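Long-range contact in lipoprotein (PDB 4QHQ), which binds methionine and probably delivers it to an ABC transporter, as a periplasmic-type binding lipoprotein of the NlpA family: residues A[101-106]-A[152-157]. Residues are numbered along the deposited sequence; the frame is centred on the assembly and turned at random.
Sequences KLAVPN and SELDAA
Ser-152 joins strand 150-154 to strand 101-105 through both its backbone polar atoms: its N donates to Leu-102 O (2.8 Å) and its O accepts from Val-104 N. One residue bonding to both neighbours of Ala-103 is the parallel pattern, here at the outer edge of the five-stranded sheet. A water links Ser-152 OG to Leu-102 O, weakly at the latter. At Glu-153, CB packs on Asn-106 CB at 3.9 Å, while the chain beyond bends away and brings its carboxylate near the like charge of Glu-111 in helix 108-120; the same helix packs Ala-114 on Val-104. Leu-154 N continues the pairing with a nearly straight bond to Val-104 O (2.9 Å, 172° at the hydrogen), and its CD1 meets Ala-103 CB at 4.0 Å on the other face. Asp-155 OD1 accepts a hydrogen bond from Asn-106 ND2 (2.7 Å), amide and carboxylate planes 63° apart. CG of Asn-106 lies between its backbone N and carbonyl carbon (chi1 66°), which lays the amide over the Leu-154 carbonyl, CG to Leu-154 O 3.3 Å. Ala-156 CB, about 7 Å from the bound methionine, touches Pro-105 CB, and Ala-156 N shares a water with Asn-106 OD1. Another water bridges Asn-106 ND2 to Glu-153 O. With ND2 donating to Asp-155 and a water, and OD1 accepting from a water, the amide's orientation is defined where the strands end.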
loop_
_atom_site.group_PDB
_atom_site.type_symbol
_atom_site.label_atom_id
_atom_site.label_comp_id
_atom_site.label_asym_id
_atom_site.label_seq_id
_atom_site.Cartn_x
_atom_site.Cartn_y
_atom_site.Cartn_z
ATOM N N LYS A 101 -14.235 -18.533 3.560
ATOM C CA LYS A 101 -14.305 -17.349 2.713
ATOM C C LYS A 101 -13.151 -16.416 3.038
ATOM O O LYS A 101 -12.972 -16.036 4.195
ATOM C CB LYS A 101 -15.607 -16.596 2.977
ATOM C CG LYS A 101 -16.848 -17.204 2.348
ATOM C CD LYS A 101 -18.061 -16.297 2.564
ATOM C CE LYS A 101 -17.791 -14.868 2.091
ATOM N NZ LYS A 101 -18.957 -13.960 2.337
ATOM N N LEU A 102 -12.369 -16.053 2.026
ATOM C CA LEU A 102 -11.325 -15.047 2.184
ATOM C C LEU A 102 -11.623 -13.872 1.272
ATOM O O LEU A 102 -12.372 -13.998 0.302
ATOM C CB LEU A 102 -9.949 -15.610 1.826
ATOM C CG LEU A 102 -9.444 -16.839 2.577
ATOM C CD1 LEU A 102 -7.958 -17.053 2.326
ATOM C CD2 LEU A 102 -9.723 -16.701 4.055
ATOM N N ALA A 103 -11.048 -12.727 1.592
ATOM C CA ALA A 103 -11.151 -11.567 0.729
ATOM C C ALA A 103 -9.761 -10.980 0.526
ATOM O O ALA A 103 -8.956 -10.934 1.462
ATOM C CB ALA A 103 -12.098 -10.543 1.329
ATOM N N VAL A 104 -9.481 -10.586 -0.715
ATOM C CA VAL A 104 -8.219 -9.934 -1.067
ATOM C C VAL A 104 -8.497 -8.692 -1.927
ATOM O O VAL A 104 -9.588 -8.569 -2.500
ATOM C CB VAL A 104 -7.269 -10.896 -1.838
ATOM C CG1 VAL A 104 -6.912 -12.110 -0.982
ATOM C CG2 VAL A 104 -7.870 -11.316 -3.167
ATOM N N PRO A 105 -7.518 -7.765 -2.021
ATOM C CA PRO A 105 -7.688 -6.627 -2.927
ATOM C C PRO A 105 -7.885 -7.053 -4.382
ATOM O O PRO A 105 -7.493 -8.155 -4.770
ATOM C CB PRO A 105 -6.363 -5.873 -2.785
ATOM C CG PRO A 105 -5.841 -6.245 -1.420
ATOM C CD PRO A 105 -6.231 -7.700 -1.304
ATOM N N ASN A 106 -8.494 -6.178 -5.179
ATOM C CA ASN A 106 -8.814 -6.505 -6.567
ATOM C C ASN A 106 -8.053 -5.717 -7.637
ATOM O O ASN A 106 -8.362 -5.835 -8.823
ATOM C CB ASN A 106 -10.324 -6.379 -6.833
ATOM C CG ASN A 106 -10.831 -4.958 -6.723
ATOM O OD1 ASN A 106 -10.066 -4.021 -6.512
ATOM N ND2 ASN A 106 -12.138 -4.784 -6.923
ATOM N N SER A 152 -12.872 -13.918 -2.427
ATOM C CA SER A 152 -13.488 -12.737 -2.999
ATOM C C SER A 152 -12.395 -11.720 -3.320
ATOM O O SER A 152 -11.436 -11.566 -2.552
ATOM C CB SER A 152 -14.475 -12.116 -2.009
ATOM O OG SER A 152 -15.684 -12.852 -1.947
ATOM N N GLU A 153 -12.544 -11.043 -4.455
ATOM C CA GLU A 153 -11.672 -9.943 -4.851
ATOM C C GLU A 153 -12.468 -8.656 -4.734
ATOM O O GLU A 153 -13.439 -8.446 -5.472
ATOM C CB GLU A 153 -11.210 -10.156 -6.285
ATOM C CG GLU A 153 -10.497 -11.478 -6.487
ATOM C CD GLU A 153 -10.687 -12.037 -7.882
ATOM O OE1 GLU A 153 -11.837 -12.379 -8.243
ATOM O OE2 GLU A 153 -9.690 -12.143 -8.622
ATOM N N LEU A 154 -12.069 -7.804 -3.801
ATOM C CA LEU A 154 -12.829 -6.607 -3.485
ATOM C C LEU A 154 -11.944 -5.376 -3.547
ATOM O O LEU A 154 -10.715 -5.475 -3.495
ATOM C CB LEU A 154 -13.442 -6.723 -2.088
ATOM C CG LEU A 154 -14.253 -7.998 -1.809
ATOM C CD1 LEU A 154 -14.733 -8.023 -0.364
ATOM C CD2 LEU A 154 -15.419 -8.106 -2.766
ATOM N N ASP A 155 -12.572 -4.210 -3.613
ATOM C CA ASP A 155 -11.831 -2.962 -3.622
ATOM C C ASP A 155 -11.006 -2.870 -2.346
ATOM O O ASP A 155 -11.503 -3.175 -1.268
ATOM C CB ASP A 155 -12.787 -1.770 -3.736
ATOM C CG ASP A 155 -13.461 -1.686 -5.095
ATOM O OD1 ASP A 155 -13.051 -2.422 -6.020
ATOM O OD2 ASP A 155 -14.392 -0.866 -5.244
ATOM N N ALA A 156 -9.739 -2.495 -2.472
ATOM C CA ALA A 156 -8.823 -2.499 -1.339
ATOM C C ALA A 156 -9.362 -1.730 -0.133
ATOM O O ALA A 156 -9.205 -2.173 1.006
ATOM C CB ALA A 156 -7.448 -1.945 -1.754
ATOM N N ALA A 157 -10.013 -0.599 -0.375
ATOM C CA ALA A 157 -10.466 0.234 0.729
ATOM C C ALA A 157 -11.636 -0.391 1.485
ATOM O O ALA A 157 -11.876 -0.048 2.646
ATOM C CB ALA A 157 -10.827 1.623 0.234
HETATM O O HOH W 1 -15.552 -15.169 -0.277
HETATM O O HOH W 2 -8.153 -2.642 -5.005
HETATM O O HOH W 3 -14.024 -6.859 -7.510
#